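Local coordinates for protein diketoreductase (Acinetobacter baylyi, PDB 4DYD) that binds NAD(+) and probably interconverts 3-oxoacyl and (3S)-3-hydroxyacyl substrates, as 3-hydroxyacyl-CoA dehydrogenases do, at residues Asn6-Gly11 / Ala29-Asp34; Gly13-Gln18 / Phe144-Trp149; Phe117-Ser122 / Asp137-Leu142. All coordinates share one frame; numbering follows the deposited sequence.

Contact 1: Asn6-Gly11 / Ala29-Asp34; sequences NVTVLG and AVTAYD. With NAD (nicotinamide-adenine-dinucleotide), chain B.
Leu10 and Tyr33 leave their strands with different first torsions, CG beside the backbone N in Leu10 (chi1 -53°) and anti to it in Tyr33 (chi1 168°), and this brings Leu10 CD2 obliquely to the ring at Tyr33 CD2, 3.7 Å away. Leu79 of helix 79-82 packs on both side chains. On the same face Thr8 and Thr31 run alongside each other in the same direction, with Thr8 OG1 3.9 Å from Thr31 CB; the Thr8 hydroxyl is hydrogen-bonded to Ala82 O. Strands 6-10 and 29-33 run parallel in the first beta-alpha-beta unit of the Rossmann fold, and helix 14-25 covers the opposite face, where Val9 and Val30 meet Ala20. Between the strands, Val7 N gives its hydrogen to Ala29 O and Thr31 N to Val7 O, both at 2.9 Å; the last bond of the series, Gly11 N to Tyr33 O, is more bent, 152° at the hydrogen. Gly11 CA lies 3.6 Å from NAD O4B, so the backbone itself lies against the ribose. Beyond the other strand end, Asp34 receives both adenosine ribose hydroxyls, NAD O3B on OD2 at 2.6 Å and NAD O2B on OD1 at 3.2 Å, while Thr12 OG1 also bonds to OD2.

Contact 2: Gly13-Gln18 / Phe144-Trp149; sequences GVLGSQ and FANHVW. With NAD (nicotinamide-adenine-dinucleotide), chain B; PO4 (phosphate ion), chain N.
At the dinucleotide-binding turn, where the glycine-rich segment enters helix 14-25, Gln18 reaches from the first helical turns to the loop that follows strand 139-143. Its CG lies beside the backbone N (chi1 -62°) and the chain runs out extended from there, which carries the amide across to Asn146, His147 and Val148. Gln18 NE2 gives a straight bond to Asn146 OD1, 2.7 Å long and 168° at the hydrogen, and the acceptor lies almost in the plane of the Gln18 amide; the two amide planes are turned 38° apart. The other end of the group, Gln18 OE1, accepts from Val148 N at 3.0 Å, nearly along the C=O axis, and more weakly from His147 N. With both ends of the amide engaged, its rotation is fixed. Val148 packs its methyls against the root of the same side chain, CG2 lying 3.8 Å from Gln18 CB. Gly13 and Gly16, with Gly11, fit the GxGxxG pattern of Rossmann folds, and the bare backbone at Gly13 lets the cofactor come close, its CA 3.1 Å from NAD O5B. Ser17 N and Ser17 OG bond to Gly13 O from opposite faces of its plane, tying the turn to the helix. On the loop side, Phe144 O lies 3.3 Å from NAD C5N of the nicotinamide, while Leu15 CD2 is 3.9 Å from this same Phe144 O. A phosphate ion, probably from the crystallisation liquor, accepts from Asn146 ND2 and, almost straight, from His147 NE2. The His147 ring meets it edge-on, and Trp149 CH2 lies over one face of the imidazole, toward its rim.

Contact 3: Phe117-Ser122 / Asp137-Leu142; sequences FATNSS and DKFLAL. With NAD (nicotinamide-adenine-dinucleotide), chain B.
Phe117 N gives its hydrogen to Lys138 O at 2.8 Å, 162° at the hydrogen, the shortest bond between the two strands. Leu140 O accepts from Thr119 N at 3.0 Å, in the carbonyl plane, and also meets Ala118 CA in a CA-H...O contact at 3.1 Å. Leu140 N to Phe117 O and Leu142 N to Thr119 O complete the parallel pairing of strands 116-119 and 139-143, which belong to one beta-alpha-beta unit with helix 130-133 between them. On one face Phe139 CG is anti to the backbone N (chi1 -177°), which lays the ring along the neighbouring strand: CD2 comes 3.7 Å from Phe117 CB and CZ 3.9 Å from Thr119 CG2. Tyr104 of helix 97-110 meets the same ring edge-to-face. On the other face Ala118 CB touches both Leu140 CD1 and Leu142 CB, at 3.7 and 3.8 Å. Past the strand end the chain turns, with Ser121 N on Thr119 OG1 in an ST turn, and Glu91 also binds this hydroxyl. Ser122 N then donates to NAD O2D at 3.0 Å, and Asn120 ND2 reaches NAD O4D by a weak bond. Asn120 OD1 takes the backbone N of Phe144, which fixes the way round of the amide and presents its NH2 to the nicotinamide ribose. The paired strands thus probably help to place these ribose donors close to His143, a residue predicted to matter for catalysis.

How the contacts relate
All three contacts lie in the NAD-binding domain and all touch the same NAD. Contacts 1 and 3 pair neighbouring strands of one sheet, and strand 88-91 separates 6-10 from 116-119; their centres are about 15 Å apart, with nearest atoms about 7 Å apart. Contact 2 lies about 14 Å from contact 1 and 15 Å from contact 3, measured between centres. Its helix 14-25 links the two strands of contact 1, and its second segment follows strand 139-143 of contact 3. Along the chain the segments of contacts 1 and 2 alternate, whereas both segments of contact 3 fall between those of contact 2. Val9 packs on Gly16 where contacts 1 and 2 join; Asn120 meets Phe144 and Leu15 where 2 and 3 join.

Contact 1: Asn6-Gly11 / Ala29-Asp34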
# COMPACT_ATOMS: atom_id res chain seq x y z
N ASN A 6 31.20 1.42 -22.00
CA ASN A 6 31.30 2.86 -21.82
C ASN A 6 29.92 3.44 -21.56
O ASN A 6 29.01 3.30 -22.38
CB ASN A 6 31.92 3.51 -23.06
CG ASN A 6 33.31 2.99 -23.35
OD1 ASN A 6 34.03 2.56 -22.44
ND2 ASN A 6 33.70 3.01 -24.62
N VAL A 7 29.76 4.09 -20.41
CA VAL A 7 28.48 4.67 -20.06
C VAL A 7 28.65 6.16 -19.79
O VAL A 7 29.52 6.57 -19.03
CB VAL A 7 27.89 3.99 -18.81
CG1 VAL A 7 26.53 4.61 -18.45
CG2 VAL A 7 27.76 2.50 -19.04
N THR A 8 27.81 6.97 -20.42
CA THR A 8 27.81 8.39 -20.14
C THR A 8 26.52 8.74 -19.42
O THR A 8 25.43 8.34 -19.84
CB THR A 8 27.94 9.22 -21.44
OG1 THR A 8 29.17 8.90 -22.09
CG2 THR A 8 27.91 10.72 -21.14
N VAL A 9 26.64 9.48 -18.33
CA VAL A 9 25.47 9.96 -17.62
C VAL A 9 25.33 11.47 -17.86
O VAL A 9 26.28 12.23 -17.63
CB VAL A 9 25.56 9.67 -16.11
CG1 VAL A 9 24.31 10.17 -15.39
CG2 VAL A 9 25.73 8.17 -15.88
N LEU A 10 24.17 11.88 -18.35
CA LEU A 10 23.91 13.30 -18.60
C LEU A 10 23.23 13.90 -17.38
O LEU A 10 22.12 13.50 -17.01
CB LEU A 10 23.01 13.49 -19.82
CG LEU A 10 23.47 12.81 -21.11
CD1 LEU A 10 22.48 13.14 -22.21
CD2 LEU A 10 24.87 13.25 -21.49
N GLY A 11 23.89 14.86 -16.74
CA GLY A 11 23.38 15.41 -15.51
C GLY A 11 24.01 14.76 -14.30
O GLY A 11 24.13 13.53 -14.23
N ALA A 29 33.09 1.92 -17.46
CA ALA A 29 33.85 3.13 -17.74
C ALA A 29 32.88 4.29 -17.84
O ALA A 29 32.16 4.44 -18.84
CB ALA A 29 34.64 2.97 -19.04
N VAL A 30 32.86 5.12 -16.81
CA VAL A 30 31.83 6.14 -16.70
C VAL A 30 32.33 7.53 -17.06
O VAL A 30 33.39 7.96 -16.61
CB VAL A 30 31.22 6.17 -15.27
CG1 VAL A 30 30.21 7.30 -15.14
CG2 VAL A 30 30.57 4.84 -14.95
N THR A 31 31.55 8.23 -17.87
CA THR A 31 31.76 9.65 -18.10
C THR A 31 30.56 10.40 -17.54
O THR A 31 29.41 10.07 -17.84
CB THR A 31 31.92 9.97 -19.60
OG1 THR A 31 33.07 9.27 -20.11
CG2 THR A 31 32.09 11.47 -19.82
N ALA A 32 30.82 11.40 -16.70
CA ALA A 32 29.76 12.23 -16.16
C ALA A 32 29.73 13.55 -16.91
O ALA A 32 30.71 14.31 -16.90
CB ALA A 32 29.99 12.47 -14.67
N TYR A 33 28.61 13.83 -17.57
CA TYR A 33 28.46 15.06 -18.33
C TYR A 33 27.60 16.07 -17.59
O TYR A 33 26.60 15.72 -16.96
CB TYR A 33 27.83 14.78 -19.71
CG TYR A 33 27.39 16.04 -20.41
CD1 TYR A 33 28.28 16.77 -21.21
CD2 TYR A 33 26.09 16.52 -20.26
CE1 TYR A 33 27.87 17.94 -21.85
CE2 TYR A 33 25.67 17.68 -20.89
CZ TYR A 33 26.56 18.39 -21.68
OH TYR A 33 26.13 19.54 -22.30
N ASP A 34 28.01 17.34 -17.65
CA ASP A 34 27.19 18.43 -17.14
C ASP A 34 27.58 19.70 -17.89
O ASP A 34 28.52 19.68 -18.70
CB ASP A 34 27.38 18.57 -15.62
CG ASP A 34 26.13 19.13 -14.93
OD1 ASP A 34 25.31 19.81 -15.58
OD2 ASP A 34 25.97 18.88 -13.72
PA NAD B . 18.78 17.15 -10.36
O1A NAD B . 18.93 17.74 -9.01
O2A NAD B . 17.54 17.42 -11.12
O5B NAD B . 20.05 17.58 -11.26
C5B NAD B . 19.89 17.86 -12.65
C4B NAD B . 21.24 17.69 -13.36
O4B NAD B . 21.11 18.11 -14.73
C3B NAD B . 22.26 18.64 -12.74
O3B NAD B . 23.58 18.18 -13.04
C2B NAD B . 21.97 19.90 -13.53
O2B NAD B . 23.08 20.81 -13.44
C1B NAD B . 21.97 19.25 -14.89
N9A NAD B . 21.55 20.16 -15.98
C8A NAD B . 20.91 21.31 -15.83
N7A NAD B . 20.66 21.80 -17.04
C5A NAD B . 21.15 20.94 -17.94
C6A NAD B . 21.20 21.00 -19.27
N6A NAD B . 20.67 22.08 -19.84
N1A NAD B . 21.80 20.05 -20.00
C2A NAD B . 22.39 18.97 -19.34
N3A NAD B . 22.32 18.94 -17.94
C4A NAD B . 21.70 19.93 -17.28
O3 NAD B . 18.96 15.56 -10.22
PN NAD B . 17.67 14.60 -10.22
O1N NAD B . 16.48 15.40 -9.83
O2N NAD B . 17.98 13.37 -9.46
O5D NAD B . 17.52 14.22 -11.78
C5D NAD B . 16.34 14.59 -12.49
C4D NAD B . 16.08 13.56 -13.60
O4D NAD B . 16.02 12.27 -12.97
C3D NAD B . 14.68 13.79 -14.14
O3D NAD B . 14.46 12.99 -15.31
C2D NAD B . 13.87 13.23 -12.98
O2D NAD B . 12.52 12.96 -13.39
C1D NAD B . 14.63 11.93 -12.81
N1N NAD B . 14.33 11.25 -11.52
C2N NAD B . 14.47 11.94 -10.31
C3N NAD B . 14.09 11.34 -9.12
C7N NAD B . 14.32 11.97 -7.91
O7N NAD B . 14.07 11.42 -6.84
N7N NAD B . 14.88 13.18 -8.00
C4N NAD B . 13.55 10.05 -9.13
C5N NAD B . 13.44 9.35 -10.33
C6N NAD B . 13.82 9.95 -11.52

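Contact 2: Gly13-Gln18 / Phe144-Trp149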
# COMPACT_ATOMS: atom_id res chain seq x y z
N GLY A 13 23.13 15.65 -10.97
CA GLY A 13 22.37 16.04 -9.80
C GLY A 13 22.20 14.90 -8.82
O GLY A 13 23.01 13.97 -8.78
N VAL A 14 21.12 14.96 -8.04
CA VAL A 14 20.87 13.95 -7.02
C VAL A 14 20.86 12.53 -7.59
O VAL A 14 21.55 11.65 -7.08
CB VAL A 14 19.55 14.23 -6.27
CG1 VAL A 14 19.26 13.12 -5.26
CG2 VAL A 14 19.64 15.58 -5.56
N LEU A 15 20.09 12.31 -8.65
CA LEU A 15 20.06 10.98 -9.27
C LEU A 15 21.13 10.75 -10.31
O LEU A 15 21.60 9.61 -10.45
CB LEU A 15 18.69 10.60 -9.83
CG LEU A 15 17.80 9.90 -8.80
CD1 LEU A 15 17.40 10.85 -7.68
CD2 LEU A 15 16.58 9.34 -9.50
N GLY A 16 21.51 11.79 -11.04
CA GLY A 16 22.56 11.62 -12.02
C GLY A 16 23.84 11.11 -11.39
O GLY A 16 24.50 10.21 -11.93
N SER A 17 24.19 11.68 -10.24
CA SER A 17 25.41 11.31 -9.54
C SER A 17 25.31 9.90 -8.97
O SER A 17 26.29 9.15 -9.00
CB SER A 17 25.73 12.30 -8.41
OG SER A 17 24.72 12.29 -7.41
N GLN A 18 24.14 9.52 -8.45
CA GLN A 18 24.00 8.18 -7.88
C GLN A 18 24.09 7.13 -8.97
O GLN A 18 24.70 6.07 -8.78
CB GLN A 18 22.67 8.01 -7.14
CG GLN A 18 22.48 8.95 -5.94
CD GLN A 18 21.14 8.73 -5.24
OE1 GLN A 18 20.65 7.60 -5.13
NE2 GLN A 18 20.54 9.82 -4.78
N PHE A 144 15.36 4.97 -12.05
CA PHE A 144 15.93 4.63 -10.74
C PHE A 144 15.15 5.28 -9.61
O PHE A 144 14.32 6.16 -9.83
CB PHE A 144 17.39 5.09 -10.67
CG PHE A 144 18.31 4.41 -11.64
CD1 PHE A 144 18.32 4.78 -12.98
CD2 PHE A 144 19.16 3.40 -11.21
CE1 PHE A 144 19.17 4.15 -13.89
CE2 PHE A 144 20.02 2.76 -12.11
CZ PHE A 144 20.02 3.14 -13.45
N ALA A 145 15.44 4.84 -8.39
CA ALA A 145 14.84 5.41 -7.19
C ALA A 145 15.93 6.09 -6.36
O ALA A 145 17.08 5.63 -6.34
CB ALA A 145 14.17 4.32 -6.37
N ASN A 146 15.57 7.18 -5.69
CA ASN A 146 16.55 7.91 -4.87
C ASN A 146 17.17 6.94 -3.85
O ASN A 146 16.48 6.09 -3.29
CB ASN A 146 15.87 9.07 -4.15
CG ASN A 146 16.86 10.00 -3.49
OD1 ASN A 146 18.07 9.91 -3.73
ND2 ASN A 146 16.37 10.91 -2.66
N HIS A 147 18.48 7.07 -3.63
CA HIS A 147 19.24 6.10 -2.83
C HIS A 147 19.28 4.75 -3.53
O HIS A 147 18.74 3.76 -3.04
CB HIS A 147 18.66 5.96 -1.42
CG HIS A 147 18.79 7.20 -0.59
ND1 HIS A 147 18.91 7.17 0.78
CD2 HIS A 147 18.82 8.51 -0.95
CE1 HIS A 147 19.02 8.41 1.23
NE2 HIS A 147 18.96 9.24 0.21
N VAL A 148 19.94 4.73 -4.69
CA VAL A 148 19.96 3.57 -5.57
C VAL A 148 20.65 2.36 -4.93
O VAL A 148 20.39 1.22 -5.34
CB VAL A 148 20.66 3.90 -6.91
CG1 VAL A 148 19.95 5.06 -7.60
CG2 VAL A 148 22.12 4.24 -6.67
N TRP A 149 21.52 2.59 -3.96
CA TRP A 149 22.27 1.49 -3.34
C TRP A 149 21.37 0.65 -2.43
O TRP A 149 21.66 -0.53 -2.20
CB TRP A 149 23.49 2.01 -2.57
CG TRP A 149 23.15 2.91 -1.43
CD1 TRP A 149 22.95 2.54 -0.13
CD2 TRP A 149 22.98 4.33 -1.47
NE1 TRP A 149 22.65 3.64 0.64
CE2 TRP A 149 22.66 4.76 -0.16
CE3 TRP A 149 23.05 5.29 -2.50
CZ2 TRP A 149 22.42 6.10 0.16
CZ3 TRP A 149 22.81 6.63 -2.18
CH2 TRP A 149 22.49 7.02 -0.86
PA NAD B . 18.78 17.15 -10.36
O1A NAD B . 18.93 17.74 -9.01
O2A NAD B . 17.54 17.42 -11.12
O5B NAD B . 20.05 17.58 -11.26
C5B NAD B . 19.89 17.86 -12.65
C4B NAD B . 21.24 17.69 -13.36
O4B NAD B . 21.11 18.11 -14.73
C3B NAD B . 22.26 18.64 -12.74
O3B NAD B . 23.58 18.18 -13.04
C2B NAD B . 21.97 19.90 -13.53
O2B NAD B . 23.08 20.81 -13.44
C1B NAD B . 21.97 19.25 -14.89
N9A NAD B . 21.55 20.16 -15.98
C8A NAD B . 20.91 21.31 -15.83
N7A NAD B . 20.66 21.80 -17.04
C5A NAD B . 21.15 20.94 -17.94
C6A NAD B . 21.20 21.00 -19.27
N6A NAD B . 20.67 22.08 -19.84
N1A NAD B . 21.80 20.05 -20.00
C2A NAD B . 22.39 18.97 -19.34
N3A NAD B . 22.32 18.94 -17.94
C4A NAD B . 21.70 19.93 -17.28
O3 NAD B . 18.96 15.56 -10.22
PN NAD B . 17.67 14.60 -10.22
O1N NAD B . 16.48 15.40 -9.83
O2N NAD B . 17.98 13.37 -9.46
O5D NAD B . 17.52 14.22 -11.78
C5D NAD B . 16.34 14.59 -12.49
C4D NAD B . 16.08 13.56 -13.60
O4D NAD B . 16.02 12.27 -12.97
C3D NAD B . 14.68 13.79 -14.14
O3D NAD B . 14.46 12.99 -15.31
C2D NAD B . 13.87 13.23 -12.98
O2D NAD B . 12.52 12.96 -13.39
C1D NAD B . 14.63 11.93 -12.81
N1N NAD B . 14.33 11.25 -11.52
C2N NAD B . 14.47 11.94 -10.31
C3N NAD B . 14.09 11.34 -9.12
C7N NAD B . 14.32 11.97 -7.91
O7N NAD B . 14.07 11.42 -6.84
N7N NAD B . 14.88 13.18 -8.00
C4N NAD B . 13.55 10.05 -9.13
C5N NAD B . 13.44 9.35 -10.33
C6N NAD B . 13.82 9.95 -11.52
P PO4 N . 19.24 12.89 -1.12
O1 PO4 N . 17.96 13.49 -1.58
O2 PO4 N . 19.62 11.79 -2.04
O3 PO4 N . 20.31 13.92 -1.11
O4 PO4 N . 19.06 12.35 0.26

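Contact 3: Phe117-Ser122 / Asp137-Leu142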
# COMPACT_ATOMS: atom_id res chain seq x y z
N PHE A 117 20.12 5.01 -25.79
CA PHE A 117 19.73 6.12 -24.93
C PHE A 117 18.70 5.64 -23.91
O PHE A 117 17.79 4.89 -24.25
CB PHE A 117 19.11 7.29 -25.72
CG PHE A 117 20.02 7.88 -26.77
CD1 PHE A 117 21.40 7.75 -26.68
CD2 PHE A 117 19.48 8.58 -27.85
CE1 PHE A 117 22.24 8.31 -27.65
CE2 PHE A 117 20.30 9.14 -28.82
CZ PHE A 117 21.69 9.01 -28.72
N ALA A 118 18.84 6.09 -22.67
CA ALA A 118 17.88 5.76 -21.63
C ALA A 118 17.57 6.99 -20.80
O ALA A 118 18.48 7.63 -20.27
CB ALA A 118 18.41 4.63 -20.75
N THR A 119 16.29 7.33 -20.69
CA THR A 119 15.87 8.44 -19.85
C THR A 119 15.52 7.94 -18.45
O THR A 119 14.95 6.85 -18.29
CB THR A 119 14.66 9.18 -20.45
OG1 THR A 119 14.29 10.27 -19.59
CG2 THR A 119 13.47 8.23 -20.59
N ASN A 120 15.86 8.73 -17.44
CA ASN A 120 15.51 8.41 -16.06
C ASN A 120 14.26 9.20 -15.66
O ASN A 120 13.90 9.27 -14.48
CB ASN A 120 16.66 8.80 -15.12
CG ASN A 120 16.37 8.48 -13.67
OD1 ASN A 120 15.96 7.36 -13.33
ND2 ASN A 120 16.58 9.45 -12.79
N SER A 121 13.59 9.78 -16.65
CA SER A 121 12.48 10.71 -16.40
C SER A 121 11.34 10.09 -15.60
O SER A 121 10.91 8.97 -15.88
CB SER A 121 11.95 11.27 -17.73
OG SER A 121 10.92 12.21 -17.49
N SER A 122 10.84 10.83 -14.61
CA SER A 122 9.72 10.38 -13.78
C SER A 122 8.36 10.78 -14.34
O SER A 122 7.39 10.02 -14.20
CB SER A 122 9.85 10.90 -12.34
OG SER A 122 10.99 10.36 -11.69
N ASP A 137 14.48 2.98 -31.94
CA ASP A 137 14.76 1.57 -31.66
C ASP A 137 15.74 1.42 -30.50
O ASP A 137 15.79 0.37 -29.85
CB ASP A 137 15.31 0.86 -32.90
CG ASP A 137 16.58 1.51 -33.43
OD1 ASP A 137 16.72 2.75 -33.32
OD2 ASP A 137 17.46 0.77 -33.94
N LYS A 138 16.53 2.46 -30.26
CA LYS A 138 17.54 2.42 -29.22
C LYS A 138 17.20 3.34 -28.05
O LYS A 138 18.07 3.70 -27.26
CB LYS A 138 18.91 2.80 -29.79
CG LYS A 138 19.42 1.84 -30.85
CD LYS A 138 20.76 2.29 -31.39
CE LYS A 138 21.32 1.29 -32.40
NZ LYS A 138 21.57 -0.04 -31.78
N PHE A 139 15.93 3.73 -27.95
CA PHE A 139 15.49 4.61 -26.88
C PHE A 139 14.50 3.92 -25.97
O PHE A 139 13.58 3.24 -26.43
CB PHE A 139 14.86 5.88 -27.45
CG PHE A 139 14.46 6.88 -26.39
CD1 PHE A 139 13.14 7.32 -26.29
CD2 PHE A 139 15.41 7.38 -25.51
CE1 PHE A 139 12.77 8.24 -25.31
CE2 PHE A 139 15.05 8.31 -24.53
CZ PHE A 139 13.73 8.74 -24.43
N LEU A 140 14.70 4.10 -24.67
CA LEU A 140 13.82 3.53 -23.67
C LEU A 140 14.02 4.23 -22.34
O LEU A 140 14.92 5.07 -22.21
CB LEU A 140 14.04 2.02 -23.54
CG LEU A 140 15.45 1.48 -23.31
CD1 LEU A 140 16.09 2.05 -22.05
CD2 LEU A 140 15.40 -0.04 -23.23
N ALA A 141 13.19 3.91 -21.37
CA ALA A 141 13.34 4.47 -20.04
C ALA A 141 14.03 3.47 -19.13
O ALA A 141 13.76 2.27 -19.18
CB ALA A 141 12.00 4.89 -19.47
N LEU A 142 14.95 3.98 -18.32
CA LEU A 142 15.57 3.21 -17.25
C LEU A 142 15.46 4.08 -16.01
O LEU A 142 16.23 5.02 -15.83
CB LEU A 142 17.05 2.95 -17.57
CG LEU A 142 17.80 2.13 -16.52
CD1 LEU A 142 17.16 0.75 -16.40
CD2 LEU A 142 19.27 2.00 -16.90
PA NAD B . 18.78 17.15 -10.36
O1A NAD B . 18.93 17.74 -9.01
O2A NAD B . 17.54 17.42 -11.12
O5B NAD B . 20.05 17.58 -11.26
C5B NAD B . 19.89 17.86 -12.65
C4B NAD B . 21.24 17.69 -13.36
O4B NAD B . 21.11 18.11 -14.73
C3B NAD B . 22.26 18.64 -12.74
O3B NAD B . 23.58 18.18 -13.04
C2B NAD B . 21.97 19.90 -13.53
O2B NAD B . 23.08 20.81 -13.44
C1B NAD B . 21.97 19.25 -14.89
N9A NAD B . 21.55 20.16 -15.98
C8A NAD B . 20.91 21.31 -15.83
N7A NAD B . 20.66 21.80 -17.04
C5A NAD B . 21.15 20.94 -17.94
C6A NAD B . 21.20 21.00 -19.27
N6A NAD B . 20.67 22.08 -19.84
N1A NAD B . 21.80 20.05 -20.00
C2A NAD B . 22.39 18.97 -19.34
N3A NAD B . 22.32 18.94 -17.94
C4A NAD B . 21.70 19.93 -17.28
O3 NAD B . 18.96 15.56 -10.22
PN NAD B . 17.67 14.60 -10.22
O1N NAD B . 16.48 15.40 -9.83
O2N NAD B . 17.98 13.37 -9.46
O5D NAD B . 17.52 14.22 -11.78
C5D NAD B . 16.34 14.59 -12.49
C4D NAD B . 16.08 13.56 -13.60
O4D NAD B . 16.02 12.27 -12.97
C3D NAD B . 14.68 13.79 -14.14
O3D NAD B . 14.46 12.99 -15.31
C2D NAD B . 13.87 13.23 -12.98
O2D NAD B . 12.52 12.96 -13.39
C1D NAD B . 14.63 11.93 -12.81
N1N NAD B . 14.33 11.25 -11.52
C2N NAD B . 14.47 11.94 -10.31
C3N NAD B . 14.09 11.34 -9.12
C7N NAD B . 14.32 11.97 -7.91
O7N NAD B . 14.07 11.42 -6.84
N7N NAD B . 14.88 13.18 -8.00
C4N NAD B . 13.55 10.05 -9.13
C5N NAD B . 13.44 9.35 -10.33
C6N NAD B . 13.82 9.95 -11.52